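Local structure of alpha-fucosidase (Bifidobacterium bifidum, 2EAB) at residues A[555-560]-A[641-646]; A[746-751]-A[757-762]. The protein probably releases alpha-1,2-linked L-fucose from glycans by hydrolysis, this chain being the catalytic portion of a much longer, calcium-binding glycoside hydrolase of family 95. All coordinates share one frame; numbering follows the deposited sequence.

Contact 1 of 2, residues A[555-560]-A[641-646]; sequences GDRLTT and PIEVGD
R557 and E643 form a salt bridge in the family 95 catalytic domain, far from the centre of the chain, from the residue just before strand 558-565, the middle strand of a small three-stranded antiparallel sheet, to the loop that follows helix 632-639. The two side chains approach from opposite directions, and a single carboxylate oxygen takes the charge contact. R557 NH2 donates to E643 OE2 over 2.8 Å with an N-H...O angle of 164°, and OE2 lies almost in the guanidinium plane. The carboxylate is turned 65° against that plane and is met from above rather than within its own plane. A weak second bond reaches the same OE2 from R557 NH1 at 3.3 Å. Water 1 extends the link, accepting from R557 NH1 at 3.1 Å and donating to E643 OE1 at 2.8 Å.

The bend at chi3 (55°) folds the arginine chain, whose NE, NH1 and NH2 also donate to the backbone oxygens of L639, S554 and K640, while Y654 makes a cation-pi contact with it. E643 has a second cationic partner, K651, which forms a salt bridge with OE1. A leucine here in place of R557 would probably leave E643 OE2 without its charged mate and the carbonyls of L639, K640 and S554 without these donors. The arginine thus bridges the approach to the sheet's central strand to the loop after helix 632-639, within the (alpha/alpha)6-barrel catalytic domain expected of family 95.

Contact 2 of 2, residues A[746-751]-A[757-762]; sequences ELQLKN and LFDYHA
With CG anti to the backbone N (chi1 -178°) and the chain extended beyond it, Q748 carries its amide from helix 738-751 to D759, whose own CG is likewise anti (172°) and brings OD1 within reach. The side chains cross at about a right angle. Q748 NE2 donates to D759 OD1 over 3.1 Å, the acceptor lying close to the amide plane while the donor stands above the carboxylate plane; the two flat groups are turned 77° apart. Both residues are buried, and the amide is gripped further by helix 767-780: Q748 OE1 accepts from N772 ND2, and NE2 also donates to the carbonyl of G768, so its rotation is well defined.

One residue on, Y760 meets the last turn of the same helix. Its OH lies 3.0 Å from the backbone O of N751, which sits obliquely to the ring and 3.2 Å from CZ. Water 2 lies at the ring edge, 2.7 Å from Y760 OH, and donates to K750 O at 3.1 Å. N751 itself folds back, ND2 giving a weak bond to L747 O. Y754, in the intervening turn, stacks on the Y760 ring.

Here the loop between helices 738-751 and 767-780 is tied by Q748 and D759 to the helix it has just left, in a catalytic domain whose family is expected to have an (alpha/alpha)6 barrel.

How the contacts relate
Both contacts belong to the family 95 catalytic domain, and they follow one another along the chain: 555-560 with 641-646 closes before 746-751 with 757-762 opens. They do not touch, their centres being about 36 Å apart and their nearest atoms about 25 Å. Contact 1 is peripheral, centred about 30 Å from the middle of the chain, whereas contact 2 is more interior at about 16 Å. They also differ in span and chemistry, since 80 residues separate the segments of contact 1, joined by a charged pair, and only five separate those of contact 2, joined by a glutamine-aspartate hydrogen bond. Neither includes a calcium ligand.

Contact 1 of 2, residues A[555-560]-A[641-646]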
ATOM      1  N   GLY A 555      27.660  13.240 -17.285  1.00 10.99           N
ATOM      2  CA  GLY A 555      27.526  13.348 -18.732  1.00 11.90           C
ATOM      3  C   GLY A 555      26.681  14.520 -19.181  1.00 12.40           C
ATOM      4  O   GLY A 555      26.599  15.541 -18.501  1.00 13.55           O
ATOM      5  N   ASP A 556      26.048  14.355 -20.338  1.00 12.40           N
ATOM      6  CA  ASP A 556      25.272  15.411 -20.969  1.00 12.25           C
ATOM      7  C   ASP A 556      23.784  15.138 -20.782  1.00 11.42           C
ATOM      8  O   ASP A 556      23.174  14.411 -21.565  1.00 11.68           O
ATOM      9  CB  ASP A 556      25.630  15.505 -22.460  1.00 12.96           C
ATOM     10  CG  ASP A 556      25.042  16.737 -23.137  1.00 15.06           C
ATOM     11  OD1 ASP A 556      24.264  17.483 -22.504  1.00 17.47           O
ATOM     12  OD2 ASP A 556      25.375  16.962 -24.321  1.00 18.44           O
ATOM     13  N   ARG A 557      23.210  15.721 -19.734  1.00 10.51           N
ATOM     14  CA  ARG A 557      21.811  15.481 -19.375  1.00  9.84           C
ATOM     15  C   ARG A 557      21.391  16.446 -18.284  1.00  9.59           C
ATOM     16  O   ARG A 557      22.237  17.016 -17.597  1.00  9.91           O
ATOM     17  CB  ARG A 557      21.601  14.037 -18.881  1.00  9.89           C
ATOM     18  CG  ARG A 557      22.612  13.577 -17.824  1.00  9.69           C
ATOM     19  CD  ARG A 557      22.165  12.320 -17.078  1.00  9.81           C
ATOM     20  NE  ARG A 557      21.851  11.182 -17.943  1.00  9.12           N
ATOM     21  CZ  ARG A 557      22.752  10.359 -18.473  1.00  9.76           C
ATOM     22  NH1 ARG A 557      24.055  10.551 -18.270  1.00 10.18           N
ATOM     23  NH2 ARG A 557      22.347   9.350 -19.229  1.00 10.19           N
ATOM     24  N   LEU A 558      20.084  16.628 -18.127  1.00  8.95           N
ATOM     25  CA  LEU A 558      19.556  17.168 -16.881  1.00  8.60           C
ATOM     26  C   LEU A 558      19.575  16.067 -15.837  1.00  8.19           C
ATOM     27  O   LEU A 558      19.288  14.909 -16.149  1.00  8.26           O
ATOM     28  CB  LEU A 558      18.118  17.664 -17.041  1.00  8.77           C
ATOM     29  CG  LEU A 558      17.852  18.893 -17.907  1.00  8.81           C
ATOM     30  CD1 LEU A 558      16.354  19.155 -17.965  1.00  8.97           C
ATOM     31  CD2 LEU A 558      18.593  20.118 -17.380  1.00  9.47           C
ATOM     32  N   THR A 559      19.916  16.425 -14.604  1.00  7.88           N
ATOM     33  CA  THR A 559      19.707  15.537 -13.467  1.00  8.10           C
ATOM     34  C   THR A 559      18.943  16.287 -12.386  1.00  8.20           C
ATOM     35  O   THR A 559      18.675  17.485 -12.507  1.00  8.47           O
ATOM     36  CB  THR A 559      21.027  15.020 -12.848  1.00  8.00           C
ATOM     37  OG1 THR A 559      21.739  16.120 -12.271  1.00  8.95           O
ATOM     38  CG2 THR A 559      21.899  14.291 -13.874  1.00  8.46           C
ATOM     39  N   THR A 560      18.613  15.569 -11.319  1.00  8.44           N
ATOM     40  CA  THR A 560      17.927  16.165 -10.180  1.00  9.07           C
ATOM     41  C   THR A 560      18.894  16.762  -9.156  1.00  9.37           C
ATOM     42  O   THR A 560      18.478  17.144  -8.062  1.00 10.29           O
ATOM     43  CB  THR A 560      17.045  15.126  -9.473  1.00  9.10           C
ATOM     44  OG1 THR A 560      17.843  13.983  -9.138  1.00  8.24           O
ATOM     45  CG2 THR A 560      15.906  14.684 -10.373  1.00 10.69           C
ATOM     46  N   PRO A 641      17.377   8.773 -18.562  1.00  8.82           N
ATOM     47  CA  PRO A 641      17.540   8.100 -17.274  1.00  8.68           C
ATOM     48  C   PRO A 641      18.250   6.746 -17.317  1.00  8.70           C
ATOM     49  O   PRO A 641      18.908   6.372 -16.336  1.00  8.73           O
ATOM     50  CB  PRO A 641      16.099   7.933 -16.782  1.00  8.65           C
ATOM     51  CG  PRO A 641      15.269   7.960 -18.022  1.00  9.64           C
ATOM     52  CD  PRO A 641      15.954   8.907 -18.937  1.00  9.02           C
ATOM     53  N   ILE A 642      18.110   6.026 -18.427  1.00  8.98           N
ATOM     54  CA  ILE A 642      18.677   4.683 -18.533  1.00  9.50           C
ATOM     55  C   ILE A 642      19.944   4.649 -19.370  1.00 10.13           C
ATOM     56  O   ILE A 642      19.955   5.100 -20.519  1.00 10.47           O
ATOM     57  CB  ILE A 642      17.669   3.661 -19.126  1.00  9.56           C
ATOM     58  CG1 ILE A 642      16.382   3.603 -18.296  1.00  9.94           C
ATOM     59  CG2 ILE A 642      18.311   2.271 -19.271  1.00  9.50           C
ATOM     60  CD1 ILE A 642      16.570   3.246 -16.816  1.00 10.45           C
ATOM     61  N   GLU A 643      21.001   4.096 -18.783  1.00 10.44           N
ATOM     62  CA  GLU A 643      22.220   3.765 -19.511  1.00 11.36           C
ATOM     63  C   GLU A 643      22.616   2.343 -19.171  1.00 11.04           C
ATOM     64  O   GLU A 643      22.592   1.946 -18.000  1.00 11.18           O
ATOM     65  CB  GLU A 643      23.359   4.713 -19.146  1.00 12.17           C
ATOM     66  CG  GLU A 643      23.222   6.094 -19.739  1.00 14.41           C
ATOM     67  CD  GLU A 643      24.511   6.892 -19.706  1.00 16.24           C
ATOM     68  OE1 GLU A 643      25.501   6.447 -19.079  1.00 17.69           O
ATOM     69  OE2 GLU A 643      24.524   7.980 -20.306  1.00 17.53           O
ATOM     70  N   VAL A 644      22.974   1.577 -20.196  1.00 11.11           N
ATOM     71  CA  VAL A 644      23.484   0.227 -20.008  1.00 11.12           C
ATOM     72  C   VAL A 644      25.001   0.303 -19.865  1.00 10.96           C
ATOM     73  O   VAL A 644      25.681   0.914 -20.694  1.00 11.57           O
ATOM     74  CB  VAL A 644      23.085  -0.701 -21.180  1.00 11.07           C
ATOM     75  CG1 VAL A 644      23.649  -2.100 -20.979  1.00 11.22           C
ATOM     76  CG2 VAL A 644      21.565  -0.756 -21.323  1.00 11.19           C
ATOM     77  N   GLY A 645      25.518  -0.299 -18.799  1.00 10.56           N
ATOM     78  CA  GLY A 645      26.943  -0.248 -18.490  1.00 10.75           C
ATOM     79  C   GLY A 645      27.770  -1.371 -19.082  1.00 10.88           C
ATOM     80  O   GLY A 645      27.282  -2.172 -19.889  1.00 10.97           O
ATOM     81  N   ASP A 646      29.027  -1.431 -18.651  1.00 11.00           N
ATOM     82  CA  ASP A 646      30.017  -2.328 -19.244  1.00 11.66           C
ATOM     83  C   ASP A 646      29.850  -3.791 -18.832  1.00 11.52           C
ATOM     84  O   ASP A 646      30.503  -4.675 -19.396  1.00 12.41           O
ATOM     85  CB  ASP A 646      31.430  -1.821 -18.946  1.00 12.22           C
ATOM     86  CG  ASP A 646      31.671  -0.430 -19.506  1.00 14.51           C
ATOM     87  OD1 ASP A 646      31.527  -0.245 -20.735  1.00 17.48           O
ATOM     88  OD2 ASP A 646      31.994   0.483 -18.720  1.00 17.40           O
TER
HETATM   89  O   HOH W   1      26.604   8.775 -18.036  1.00 19.42           O

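Contact 2 of 2, residues A[746-751]-A[757-762]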
ATOM      1  N   GLU A 746       7.194 -18.217  -3.726  1.00  8.68           N
ATOM      2  CA  GLU A 746       7.467 -19.360  -2.853  1.00  9.11           C
ATOM      3  C   GLU A 746       8.333 -18.946  -1.675  1.00  8.81           C
ATOM      4  O   GLU A 746       8.061 -19.319  -0.532  1.00  9.00           O
ATOM      5  CB  GLU A 746       8.212 -20.447  -3.613  1.00  9.78           C
ATOM      6  CG  GLU A 746       7.390 -21.332  -4.501  1.00 11.91           C
ATOM      7  CD  GLU A 746       8.232 -22.460  -5.072  1.00 13.94           C
ATOM      8  OE1 GLU A 746       9.314 -22.175  -5.630  1.00 14.72           O
ATOM      9  OE2 GLU A 746       7.819 -23.634  -4.953  1.00 15.94           O
ATOM     10  N   LEU A 747       9.382 -18.183  -1.966  1.00  8.51           N
ATOM     11  CA  LEU A 747      10.300 -17.739  -0.926  1.00  8.69           C
ATOM     12  C   LEU A 747       9.642 -16.781   0.059  1.00  8.34           C
ATOM     13  O   LEU A 747       9.924 -16.848   1.256  1.00  8.37           O
ATOM     14  CB  LEU A 747      11.570 -17.140  -1.529  1.00  9.27           C
ATOM     15  CG  LEU A 747      12.527 -18.152  -2.176  1.00 10.06           C
ATOM     16  CD1 LEU A 747      13.571 -17.456  -3.037  1.00 11.23           C
ATOM     17  CD2 LEU A 747      13.190 -19.051  -1.132  1.00 11.88           C
ATOM     18  N   GLN A 748       8.763 -15.901  -0.429  1.00  8.05           N
ATOM     19  CA  GLN A 748       8.010 -15.023   0.465  1.00  7.95           C
ATOM     20  C   GLN A 748       7.134 -15.832   1.417  1.00  7.95           C
ATOM     21  O   GLN A 748       7.096 -15.565   2.619  1.00  7.83           O
ATOM     22  CB  GLN A 748       7.154 -14.017  -0.307  1.00  7.85           C
ATOM     23  CG  GLN A 748       6.403 -13.068   0.633  1.00  8.75           C
ATOM     24  CD  GLN A 748       5.503 -12.082  -0.078  1.00  8.24           C
ATOM     25  OE1 GLN A 748       4.975 -12.362  -1.151  1.00  8.78           O
ATOM     26  NE2 GLN A 748       5.308 -10.918   0.533  1.00  8.79           N
ATOM     27  N   LEU A 749       6.439 -16.829   0.879  1.00  8.06           N
ATOM     28  CA  LEU A 749       5.560 -17.653   1.696  1.00  8.60           C
ATOM     29  C   LEU A 749       6.347 -18.455   2.730  1.00  8.53           C
ATOM     30  O   LEU A 749       5.896 -18.619   3.857  1.00  9.07           O
ATOM     31  CB  LEU A 749       4.685 -18.559   0.819  1.00  8.65           C
ATOM     32  CG  LEU A 749       3.327 -17.962   0.414  1.00  9.23           C
ATOM     33  CD1 LEU A 749       3.450 -16.566  -0.208  1.00  9.41           C
ATOM     34  CD2 LEU A 749       2.590 -18.885  -0.536  1.00  9.38           C
ATOM     35  N   LYS A 750       7.533 -18.922   2.357  1.00  8.76           N
ATOM     36  CA  LYS A 750       8.356 -19.723   3.267  1.00  9.25           C
ATOM     37  C   LYS A 750       9.087 -18.897   4.327  1.00  9.25           C
ATOM     38  O   LYS A 750       9.312 -19.374   5.445  1.00  9.41           O
ATOM     39  CB  LYS A 750       9.372 -20.557   2.488  1.00  9.68           C
ATOM     40  CG  LYS A 750       8.755 -21.693   1.699  1.00 10.51           C
ATOM     41  CD  LYS A 750       9.795 -22.395   0.845  1.00 12.32           C
ATOM     42  CE  LYS A 750       9.145 -23.457  -0.015  1.00 13.81           C
ATOM     43  NZ  LYS A 750      10.140 -24.162  -0.861  1.00 14.73           N
ATOM     44  N   ASN A 751       9.442 -17.662   3.981  1.00  9.16           N
ATOM     45  CA  ASN A 751      10.380 -16.881   4.788  1.00  9.42           C
ATOM     46  C   ASN A 751       9.896 -15.507   5.248  1.00  8.96           C
ATOM     47  O   ASN A 751      10.640 -14.794   5.920  1.00  9.26           O
ATOM     48  CB  ASN A 751      11.700 -16.714   4.029  1.00  9.90           C
ATOM     49  CG  ASN A 751      12.365 -18.037   3.720  1.00 11.51           C
ATOM     50  OD1 ASN A 751      12.780 -18.762   4.623  1.00 14.84           O
ATOM     51  ND2 ASN A 751      12.470 -18.359   2.438  1.00 12.41           N
ATOM     52  N   LEU A 757      -0.708 -15.160   8.340  1.00  7.65           N
ATOM     53  CA  LEU A 757      -0.424 -14.677   6.985  1.00  7.63           C
ATOM     54  C   LEU A 757      -0.099 -13.186   6.882  1.00  7.47           C
ATOM     55  O   LEU A 757      -0.155 -12.604   5.794  1.00  7.38           O
ATOM     56  CB  LEU A 757      -1.506 -15.109   5.982  1.00  7.77           C
ATOM     57  CG  LEU A 757      -1.783 -16.617   5.931  1.00  8.24           C
ATOM     58  CD1 LEU A 757      -2.735 -16.947   4.795  1.00  8.76           C
ATOM     59  CD2 LEU A 757      -0.496 -17.438   5.816  1.00  9.28           C
ATOM     60  N   PHE A 758       0.257 -12.572   8.009  1.00  7.54           N
ATOM     61  CA  PHE A 758       0.872 -11.249   7.964  1.00  7.44           C
ATOM     62  C   PHE A 758       2.281 -11.352   7.388  1.00  7.23           C
ATOM     63  O   PHE A 758       3.095 -12.176   7.816  1.00  7.50           O
ATOM     64  CB  PHE A 758       0.959 -10.618   9.357  1.00  7.96           C
ATOM     65  CG  PHE A 758      -0.236  -9.776   9.755  1.00  8.97           C
ATOM     66  CD1 PHE A 758      -1.221  -9.392   8.833  1.00 10.87           C
ATOM     67  CD2 PHE A 758      -0.334  -9.312  11.065  1.00  9.23           C
ATOM     68  CE1 PHE A 758      -2.306  -8.592   9.230  1.00 11.41           C
ATOM     69  CE2 PHE A 758      -1.409  -8.519  11.473  1.00 11.23           C
ATOM     70  CZ  PHE A 758      -2.396  -8.152  10.551  1.00 10.84           C
ATOM     71  N   ASP A 759       2.563 -10.495   6.411  1.00  6.75           N
ATOM     72  CA  ASP A 759       3.907 -10.338   5.870  1.00  6.75           C
ATOM     73  C   ASP A 759       4.830  -9.788   6.942  1.00  6.83           C
ATOM     74  O   ASP A 759       4.426  -8.942   7.751  1.00  6.78           O
ATOM     75  CB  ASP A 759       3.872  -9.378   4.678  1.00  6.43           C
ATOM     76  CG  ASP A 759       5.251  -9.005   4.173  1.00  7.19           C
ATOM     77  OD1 ASP A 759       5.834  -9.770   3.387  1.00  7.44           O
ATOM     78  OD2 ASP A 759       5.753  -7.913   4.542  1.00  7.00           O
ATOM     79  N   TYR A 760       6.073 -10.251   6.924  1.00  6.71           N
ATOM     80  CA  TYR A 760       7.044  -9.736   7.864  1.00  7.35           C
ATOM     81  C   TYR A 760       8.372  -9.341   7.259  1.00  7.41           C
ATOM     82  O   TYR A 760       8.799  -9.871   6.231  1.00  7.58           O
ATOM     83  CB  TYR A 760       7.199 -10.650   9.084  1.00  7.72           C
ATOM     84  CG  TYR A 760       7.979 -11.944   8.938  1.00  8.15           C
ATOM     85  CD1 TYR A 760       9.371 -11.959   9.036  1.00  8.82           C
ATOM     86  CD2 TYR A 760       7.320 -13.167   8.798  1.00  8.46           C
ATOM     87  CE1 TYR A 760      10.088 -13.153   8.962  1.00  9.27           C
ATOM     88  CE2 TYR A 760       8.032 -14.366   8.732  1.00  8.72           C
ATOM     89  CZ  TYR A 760       9.412 -14.346   8.809  1.00  8.83           C
ATOM     90  OH  TYR A 760      10.140 -15.514   8.752  1.00  9.07           O
ATOM     91  N   HIS A 761       8.999  -8.389   7.941  1.00  7.57           N
ATOM     92  CA  HIS A 761      10.266  -7.798   7.551  1.00  7.97           C
ATOM     93  C   HIS A 761      11.517  -8.485   8.163  1.00  7.89           C
ATOM     94  O   HIS A 761      12.515  -8.587   7.465  1.00  8.06           O
ATOM     95  CB  HIS A 761      10.212  -6.283   7.831  1.00  8.10           C
ATOM     96  CG  HIS A 761      11.459  -5.532   7.483  1.00  8.10           C
ATOM     97  ND1 HIS A 761      12.554  -5.477   8.320  1.00  8.46           N
ATOM     98  CD2 HIS A 761      11.764  -4.754   6.416  1.00  8.22           C
ATOM     99  CE1 HIS A 761      13.487  -4.721   7.770  1.00  9.29           C
ATOM    100  NE2 HIS A 761      13.032  -4.267   6.616  1.00  9.75           N
ATOM    101  N   ALA A 762      11.539  -8.936   9.427  1.00  8.02           N
ATOM    102  CA  ALA A 762      10.568  -8.723  10.497  1.00  7.79           C
ATOM    103  C   ALA A 762      10.733  -7.304  11.056  1.00  7.49           C
ATOM    104  O   ALA A 762      11.751  -6.657  10.805  1.00  7.75           O
ATOM    105  CB  ALA A 762      10.820  -9.747  11.602  1.00  8.16           C
TER
HETATM  106  O   HOH W   2       8.874 -17.774   8.115  1.00 11.64           O